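Local coordinates for protein DNA polymerase III subunit beta (Helicobacter pylori 26695, PDB 4S3I) that confers DNA tethering and processivity on DNA polymerases and other proteins as the beta sliding clamp of replication, at residues 159-164 with 217-222; 121-126 with 225-230. All coordinates share one frame; numbering follows the deposited sequence.

The two contacts lie on the two faces of one antiparallel sheet of the clamp, in which strands 217-221 and 225-229 are neighbours. Interaction 1 is core: from the inner face Phe219 meets Met161 and Phe163 of a second sheet, an aromatic and sulfur contact between three buried residues. Interaction 2 is nearer the surface: the linker 121-126 lays aliphatic side chains, a proline and an isoleucine, on the outer face of strand 225-229. Neither has a hydrogen bond across its own segments, but backbone bonds join the two, Lys220 O to Val227 N and Ser221 O to Lys126 N, so the linker runs on into the sheet that interaction 1 packs from within.

Interaction 1 of 2, residues 159-164 with 217-222; sequences ILMQFD and FSFKSD
Met161 reaches across from strand 158-164 to end on the ring of Phe219, which comes from the opposite direction off strand 217-221. Its CB leaves the backbone toward the other strand, and CG, anti to the carbonyl carbon, continues toward Phe219; CB and CG only span the distance, with no partner in 217-222. The sulfur is the first atom to touch. SD lies 3.7 Å from Phe219 CE2 and about as far from CZ, approaching obliquely, 39° off the ring normal, in a Met-aromatic contact. The bend at chi3 (75°) then carries the methyl over the ring: CE sits 3.9 Å from the ring centroid, above one face and somewhat toward the rim, where its C-H bonds can make a CH-pi contact with the aromatic electrons. An unbranched, flexible thioether suits this place because it can both cross the gap and turn at its end.

The two strands lie in the central domain of the clamp but in different antiparallel sheets, each of which continues into a neighbouring domain. Their backbones stay well apart, with the nearest CA atoms, those of Met161 and Ser221, separated by 10.8 Å. Large side chains therefore have to fill the interior between them.

Phe163, two residues along and on the same side of its strand, supplies a second one. Its CZ comes to 3.6 Å from Phe219 CE1. The ring planes meet obliquely, at 31°, with the centroids 5.9 Å apart. Flat, wide, wholly apolar rings suit both positions: Phe219 can meet the sulfur and methyl of Met161 at CE2 and CZ, and Phe163 at CE1 and CD1. Leu170 of strand 169-175 touches both Met161 and Phe163, while Ala226 and Ile228 of the adjoining strand 225-229 lie against Phe219.

Interaction 2 of 2, residues 121-126 with 225-230; sequences PVIDPK and LAVIEN
Ile123 holds CG1 between its backbone N and carbonyl carbon (chi1 61°), which leaves CG2 beside the N, and these two branches meet different residues of strand 225-229. On the strand, chi1 of -56° places CG of Leu225 beside its own backbone N, and chi2 near 180° directs the methyl CD1 toward the loop. The setting is the linker between the N-terminal and central domains of the clamp, an extended chain with no regular secondary structure that crosses the outer side of a sheet. Leu225 and Val227 alternate with Ala226, whose CB points away from the linker, as expected in a beta strand.

Each branch of the isoleucine has its own neighbour. Ile123 CG2 rests 4.0 Å from Leu225 CD1. Ile123 CD1, at the end of the longer branch, reaches Val227 CG2 at 3.8 Å. Ile123 and Val227 lie alongside each other, pointing opposite ways. A beta-branched valine offers a short, broad surface here, and isoleucine can cover two strand residues at once. Phe236 of the next strand, 233-238, touches both Pro121 and Val227, extending the apolar patch.

The ring of Pro121 restricts its phi, consistent with the extended backbone here, and presents a compact apolar surface that crosses the leucine side chain at about a right angle. Leu225 CD1 touches both Pro121 and Ile123, and its closest atom in the linker is Pro121 CB, at 3.6 Å.

Interaction 1 of 2, residues 159-164 with 217-222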
ATOM      1  N   ILE A 159     -10.886  17.030 -18.142  1.00 32.07           N
ATOM      2  CA  ILE A 159      -9.895  18.063 -18.392  1.00 29.83           C
ATOM      3  C   ILE A 159     -10.142  18.693 -19.758  1.00 35.70           C
ATOM      4  O   ILE A 159     -10.418  17.993 -20.753  1.00 30.87           O
ATOM      5  CB  ILE A 159      -8.466  17.510 -18.276  1.00 29.07           C
ATOM      6  CG1 ILE A 159      -7.431  18.641 -18.353  1.00 30.99           C
ATOM      7  CG2 ILE A 159      -8.205  16.440 -19.334  1.00 33.25           C
ATOM      8  CD1 ILE A 159      -6.110  18.258 -17.732  1.00 33.50           C
ATOM      9  N   LEU A 160     -10.088  20.019 -19.804  1.00 30.70           N
ATOM     10  CA  LEU A 160     -10.314  20.741 -21.050  1.00 31.42           C
ATOM     11  C   LEU A 160      -9.037  20.850 -21.882  1.00 35.55           C
ATOM     12  O   LEU A 160      -7.992  21.230 -21.363  1.00 30.57           O
ATOM     13  CB  LEU A 160     -10.859  22.141 -20.781  1.00 31.89           C
ATOM     14  CG  LEU A 160     -10.863  23.067 -22.005  1.00 33.52           C
ATOM     15  CD1 LEU A 160     -11.793  22.542 -23.108  1.00 42.48           C
ATOM     16  CD2 LEU A 160     -11.233  24.499 -21.631  1.00 33.63           C
ATOM     17  N   MET A 161      -9.134  20.518 -23.170  1.00 31.71           N
ATOM     18  CA  MET A 161      -8.072  20.829 -24.125  1.00 35.12           C
ATOM     19  C   MET A 161      -8.644  21.774 -25.160  1.00 36.59           C
ATOM     20  O   MET A 161      -9.499  21.386 -25.966  1.00 34.91           O
ATOM     21  CB  MET A 161      -7.536  19.563 -24.800  1.00 34.99           C
ATOM     22  CG  MET A 161      -6.837  18.606 -23.840  1.00 34.85           C
ATOM     23  SD  MET A 161      -6.422  17.049 -24.638  1.00 39.76           S
ATOM     24  CE  MET A 161      -5.008  17.544 -25.645  1.00 41.39           C
ATOM     25  N   GLN A 162      -8.189  23.020 -25.128  1.00 32.84           N
ATOM     26  CA  GLN A 162      -8.687  24.032 -26.050  1.00 34.15           C
ATOM     27  C   GLN A 162      -7.628  24.349 -27.098  1.00 37.16           C
ATOM     28  O   GLN A 162      -6.531  24.820 -26.764  1.00 34.59           O
ATOM     29  CB  GLN A 162      -9.061  25.301 -25.285  1.00 42.70           C
ATOM     30  CG  GLN A 162      -9.868  26.321 -26.081  1.00 49.58           C
ATOM     31  CD  GLN A 162     -10.430  27.422 -25.187  1.00 59.99           C
ATOM     32  OE1 GLN A 162     -11.588  27.366 -24.764  1.00 65.65           O
ATOM     33  NE2 GLN A 162      -9.603  28.418 -24.883  1.00 61.39           N
ATOM     34  N   PHE A 163      -7.951  24.074 -28.360  1.00 34.92           N
ATOM     35  CA  PHE A 163      -7.013  24.279 -29.461  1.00 38.60           C
ATOM     36  C   PHE A 163      -7.287  25.595 -30.164  1.00 39.76           C
ATOM     37  O   PHE A 163      -8.407  25.836 -30.625  1.00 43.67           O
ATOM     38  CB  PHE A 163      -7.134  23.148 -30.488  1.00 38.72           C
ATOM     39  CG  PHE A 163      -6.718  21.801 -29.967  1.00 36.10           C
ATOM     40  CD1 PHE A 163      -5.402  21.373 -30.083  1.00 34.39           C
ATOM     41  CD2 PHE A 163      -7.644  20.953 -29.377  1.00 34.59           C
ATOM     42  CE1 PHE A 163      -5.008  20.124 -29.612  1.00 33.65           C
ATOM     43  CE2 PHE A 163      -7.256  19.701 -28.889  1.00 33.83           C
ATOM     44  CZ  PHE A 163      -5.937  19.287 -29.015  1.00 33.36           C
ATOM     45  N   ASP A 164      -6.264  26.441 -30.249  1.00 42.23           N
ATOM     46  CA  ASP A 164      -6.322  27.641 -31.088  1.00 45.32           C
ATOM     47  C   ASP A 164      -5.368  27.455 -32.265  1.00 46.43           C
ATOM     48  O   ASP A 164      -4.155  27.659 -32.125  1.00 44.89           O
ATOM     49  CB  ASP A 164      -5.929  28.889 -30.281  1.00 45.93           C
ATOM     50  CG  ASP A 164      -6.085  30.187 -31.075  1.00 52.22           C
ATOM     51  OD1 ASP A 164      -5.684  30.254 -32.260  1.00 56.13           O
ATOM     52  OD2 ASP A 164      -6.613  31.155 -30.496  1.00 61.29           O
ATOM     53  N   PHE A 217       4.050  10.880 -29.224  1.00 31.11           N
ATOM     54  CA  PHE A 217       2.781  10.257 -29.581  1.00 31.16           C
ATOM     55  C   PHE A 217       1.958  11.265 -30.362  1.00 34.67           C
ATOM     56  O   PHE A 217       2.259  12.459 -30.359  1.00 33.21           O
ATOM     57  CB  PHE A 217       2.008   9.771 -28.349  1.00 30.39           C
ATOM     58  CG  PHE A 217       1.716  10.853 -27.330  1.00 30.64           C
ATOM     59  CD1 PHE A 217       2.588  11.074 -26.271  1.00 29.43           C
ATOM     60  CD2 PHE A 217       0.563  11.638 -27.423  1.00 30.06           C
ATOM     61  CE1 PHE A 217       2.325  12.066 -25.328  1.00 29.04           C
ATOM     62  CE2 PHE A 217       0.293  12.631 -26.477  1.00 30.31           C
ATOM     63  CZ  PHE A 217       1.176  12.843 -25.425  1.00 29.15           C
ATOM     64  N   SER A 218       0.928  10.792 -31.050  1.00 32.44           N
ATOM     65  CA  SER A 218       0.018  11.701 -31.725  1.00 32.61           C
ATOM     66  C   SER A 218      -1.260  11.794 -30.905  1.00 32.20           C
ATOM     67  O   SER A 218      -1.600  10.864 -30.171  1.00 32.85           O
ATOM     68  CB  SER A 218      -0.306  11.188 -33.118  1.00 33.48           C
ATOM     69  OG  SER A 218      -0.968   9.953 -33.033  1.00 33.30           O
ATOM     70  N   PHE A 219      -1.955  12.917 -31.020  1.00 32.51           N
ATOM     71  CA  PHE A 219      -3.267  13.078 -30.422  1.00 32.37           C
ATOM     72  C   PHE A 219      -4.188  13.553 -31.521  1.00 33.32           C
ATOM     73  O   PHE A 219      -3.894  14.555 -32.189  1.00 33.88           O
ATOM     74  CB  PHE A 219      -3.238  14.108 -29.280  1.00 31.84           C
ATOM     75  CG  PHE A 219      -4.615  14.482 -28.756  1.00 31.89           C
ATOM     76  CD1 PHE A 219      -5.419  15.403 -29.432  1.00 34.17           C
ATOM     77  CD2 PHE A 219      -5.097  13.922 -27.580  1.00 31.91           C
ATOM     78  CE1 PHE A 219      -6.683  15.739 -28.945  1.00 35.05           C
ATOM     79  CE2 PHE A 219      -6.357  14.258 -27.087  1.00 31.43           C
ATOM     80  CZ  PHE A 219      -7.146  15.167 -27.765  1.00 32.20           C
ATOM     81  N   LYS A 220      -5.299  12.846 -31.712  1.00 33.59           N
ATOM     82  CA  LYS A 220      -6.284  13.242 -32.713  1.00 35.23           C
ATOM     83  C   LYS A 220      -7.693  13.159 -32.163  1.00 34.66           C
ATOM     84  O   LYS A 220      -7.988  12.323 -31.311  1.00 34.07           O
ATOM     85  CB  LYS A 220      -6.192  12.356 -33.960  1.00 39.71           C
ATOM     86  CG  LYS A 220      -4.855  12.362 -34.663  1.00 45.90           C
ATOM     87  CD  LYS A 220      -4.617  11.018 -35.340  1.00 53.72           C
ATOM     88  CE  LYS A 220      -3.373  11.031 -36.207  1.00 60.18           C
ATOM     89  NZ  LYS A 220      -3.571  11.846 -37.437  1.00 67.46           N
ATOM     90  N   SER A 221      -8.571  14.000 -32.694  1.00 35.50           N
ATOM     91  CA  SER A 221      -9.959  13.991 -32.266  1.00 35.78           C
ATOM     92  C   SER A 221     -10.911  14.367 -33.386  1.00 37.05           C
ATOM     93  O   SER A 221     -10.589  15.197 -34.255  1.00 37.71           O
ATOM     94  CB  SER A 221     -10.163  14.920 -31.074  1.00 35.30           C
ATOM     95  OG  SER A 221     -11.525  14.931 -30.714  1.00 36.88           O
ATOM     96  N   ASP A 222     -12.090  13.753 -33.371  1.00 37.48           N
ATOM     97  CA  ASP A 222     -13.118  14.104 -34.342  1.00 39.49           C
ATOM     98  C   ASP A 222     -14.259  14.854 -33.662  1.00 47.29           C
ATOM     99  O   ASP A 222     -15.333  15.052 -34.246  1.00 45.73           O
ATOM    100  CB  ASP A 222     -13.631  12.866 -35.082  1.00 39.48           C
ATOM    101  CG  ASP A 222     -14.241  11.825 -34.152  1.00 40.47           C
ATOM    102  OD1 ASP A 222     -14.133  11.958 -32.916  1.00 39.86           O
ATOM    103  OD2 ASP A 222     -14.826  10.849 -34.672  1.00 40.40           O
TER

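Interaction 2 of 2, residues 121-126 with 225-230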
ATOM      1  N   PRO A 121     -12.778   1.625 -32.588  1.00 42.59           N
ATOM      2  CA  PRO A 121     -13.138   2.738 -33.476  1.00 46.71           C
ATOM      3  C   PRO A 121     -11.955   3.349 -34.234  1.00 39.77           C
ATOM      4  O   PRO A 121     -10.831   3.374 -33.729  1.00 39.44           O
ATOM      5  CB  PRO A 121     -13.694   3.779 -32.500  1.00 47.93           C
ATOM      6  CG  PRO A 121     -12.937   3.509 -31.212  1.00 47.12           C
ATOM      7  CD  PRO A 121     -12.800   2.010 -31.164  1.00 47.76           C
ATOM      8  N   VAL A 122     -12.211   3.833 -35.444  1.00 45.99           N
ATOM      9  CA  VAL A 122     -11.275   4.745 -36.092  1.00 50.85           C
ATOM     10  C   VAL A 122     -12.006   6.050 -36.385  1.00 48.42           C
ATOM     11  O   VAL A 122     -13.212   6.058 -36.646  1.00 49.80           O
ATOM     12  CB  VAL A 122     -10.676   4.200 -37.405  1.00 53.30           C
ATOM     13  CG1 VAL A 122     -10.074   2.809 -37.213  1.00 53.42           C
ATOM     14  CG2 VAL A 122     -11.716   4.204 -38.474  1.00 58.96           C
ATOM     15  N   ILE A 123     -11.274   7.155 -36.337  1.00 37.84           N
ATOM     16  CA  ILE A 123     -11.890   8.454 -36.539  1.00 40.01           C
ATOM     17  C   ILE A 123     -11.374   9.138 -37.800  1.00 41.65           C
ATOM     18  O   ILE A 123     -10.296   8.805 -38.304  1.00 39.94           O
ATOM     19  CB  ILE A 123     -11.621   9.370 -35.341  1.00 40.83           C
ATOM     20  CG1 ILE A 123     -10.111   9.600 -35.178  1.00 36.95           C
ATOM     21  CG2 ILE A 123     -12.225   8.768 -34.069  1.00 37.02           C
ATOM     22  CD1 ILE A 123      -9.736  10.562 -34.035  1.00 37.56           C
ATOM     23  N   ASP A 124     -12.156  10.087 -38.301  1.00 40.30           N
ATOM     24  CA  ASP A 124     -11.685  11.038 -39.299  1.00 50.09           C
ATOM     25  C   ASP A 124     -11.411  12.333 -38.552  1.00 40.67           C
ATOM     26  O   ASP A 124     -12.332  13.102 -38.278  1.00 49.08           O
ATOM     27  CB  ASP A 124     -12.740  11.274 -40.375  1.00 60.55           C
ATOM     28  CG  ASP A 124     -12.538  10.400 -41.605  1.00 76.58           C
ATOM     29  OD1 ASP A 124     -13.554   9.886 -42.126  1.00 82.71           O
ATOM     30  OD2 ASP A 124     -11.379  10.240 -42.056  1.00 77.48           O
ATOM     31  N   PRO A 125     -10.137  12.570 -38.217  1.00 39.89           N
ATOM     32  CA  PRO A 125      -9.771  13.606 -37.243  1.00 41.23           C
ATOM     33  C   PRO A 125     -10.156  14.997 -37.735  1.00 41.25           C
ATOM     34  O   PRO A 125     -10.067  15.261 -38.937  1.00 48.82           O
ATOM     35  CB  PRO A 125      -8.241  13.489 -37.161  1.00 44.15           C
ATOM     36  CG  PRO A 125      -7.888  12.168 -37.854  1.00 48.60           C
ATOM     37  CD  PRO A 125      -8.960  11.985 -38.883  1.00 39.82           C
ATOM     38  N   LYS A 126     -10.597  15.859 -36.823  1.00 39.82           N
ATOM     39  CA  LYS A 126     -10.858  17.260 -37.139  1.00 40.60           C
ATOM     40  C   LYS A 126      -9.695  18.074 -36.612  1.00 39.88           C
ATOM     41  O   LYS A 126      -9.445  19.193 -37.049  1.00 41.07           O
ATOM     42  CB  LYS A 126     -12.141  17.743 -36.466  1.00 45.57           C
ATOM     43  CG  LYS A 126     -13.401  17.073 -36.964  1.00 58.60           C
ATOM     44  CD  LYS A 126     -14.637  17.831 -36.504  1.00 65.16           C
ATOM     45  CE  LYS A 126     -15.898  17.245 -37.117  1.00 68.43           C
ATOM     46  NZ  LYS A 126     -17.005  18.240 -37.162  1.00 71.93           N
ATOM     47  N   LEU A 225     -14.587  11.383 -30.218  1.00 36.45           N
ATOM     48  CA  LEU A 225     -13.605  10.545 -29.551  1.00 35.36           C
ATOM     49  C   LEU A 225     -12.258  11.247 -29.636  1.00 34.78           C
ATOM     50  O   LEU A 225     -12.027  12.063 -30.535  1.00 36.19           O
ATOM     51  CB  LEU A 225     -13.493   9.180 -30.237  1.00 37.01           C
ATOM     52  CG  LEU A 225     -14.753   8.326 -30.405  1.00 44.11           C
ATOM     53  CD1 LEU A 225     -14.423   7.067 -31.182  1.00 45.96           C
ATOM     54  CD2 LEU A 225     -15.362   7.958 -29.052  1.00 36.07           C
ATOM     55  N   ALA A 226     -11.373  10.935 -28.703  1.00 33.78           N
ATOM     56  CA  ALA A 226      -9.975  11.298 -28.856  1.00 33.27           C
ATOM     57  C   ALA A 226      -9.169  10.010 -28.963  1.00 38.73           C
ATOM     58  O   ALA A 226      -9.417   9.043 -28.229  1.00 36.64           O
ATOM     59  CB  ALA A 226      -9.499  12.133 -27.703  1.00 32.59           C
ATOM     60  N   VAL A 227      -8.202  10.007 -29.871  1.00 32.94           N
ATOM     61  CA  VAL A 227      -7.353   8.850 -30.097  1.00 32.63           C
ATOM     62  C   VAL A 227      -5.889   9.239 -29.921  1.00 32.14           C
ATOM     63  O   VAL A 227      -5.418  10.202 -30.530  1.00 32.49           O
ATOM     64  CB  VAL A 227      -7.593   8.269 -31.507  1.00 38.42           C
ATOM     65  CG1 VAL A 227      -6.577   7.167 -31.823  1.00 40.11           C
ATOM     66  CG2 VAL A 227      -9.017   7.746 -31.622  1.00 33.95           C
ATOM     67  N   ILE A 228      -5.167   8.496 -29.087  1.00 31.43           N
ATOM     68  CA  ILE A 228      -3.755   8.773 -28.865  1.00 31.04           C
ATOM     69  C   ILE A 228      -2.930   7.572 -29.301  1.00 36.93           C
ATOM     70  O   ILE A 228      -3.228   6.437 -28.914  1.00 32.03           O
ATOM     71  CB  ILE A 228      -3.487   9.096 -27.389  1.00 32.29           C
ATOM     72  CG1 ILE A 228      -4.242  10.367 -26.996  1.00 36.98           C
ATOM     73  CG2 ILE A 228      -2.006   9.263 -27.126  1.00 29.92           C
ATOM     74  CD1 ILE A 228      -4.114  10.728 -25.520  1.00 39.11           C
ATOM     75  N   GLU A 229      -1.905   7.810 -30.119  1.00 31.36           N
ATOM     76  CA  GLU A 229      -1.116   6.710 -30.673  1.00 31.52           C
ATOM     77  C   GLU A 229       0.396   6.925 -30.579  1.00 31.75           C
ATOM     78  O   GLU A 229       0.897   8.025 -30.838  1.00 31.65           O
ATOM     79  CB  GLU A 229      -1.493   6.457 -32.146  1.00 34.13           C
ATOM     80  CG  GLU A 229      -2.956   6.644 -32.488  1.00 46.34           C
ATOM     81  CD  GLU A 229      -3.230   6.628 -33.991  1.00 56.54           C
ATOM     82  OE1 GLU A 229      -3.836   7.606 -34.498  1.00 45.35           O
ATOM     83  OE2 GLU A 229      -2.845   5.638 -34.658  1.00 62.84           O
ATOM     84  N   ASN A 230       1.114   5.869 -30.197  1.00 32.61           N
ATOM     85  CA  ASN A 230       2.556   5.784 -30.459  1.00 34.07           C
ATOM     86  C   ASN A 230       2.839   4.458 -31.154  1.00 41.62           C
ATOM     87  O   ASN A 230       1.906   3.845 -31.689  1.00 38.08           O
ATOM     88  CB  ASN A 230       3.403   5.979 -29.193  1.00 34.72           C
ATOM     89  CG  ASN A 230       3.151   4.921 -28.132  1.00 33.31           C
ATOM     90  OD1 ASN A 230       2.466   3.909 -28.361  1.00 31.20           O
ATOM     91  ND2 ASN A 230       3.705   5.154 -26.950  1.00 32.70           N
TER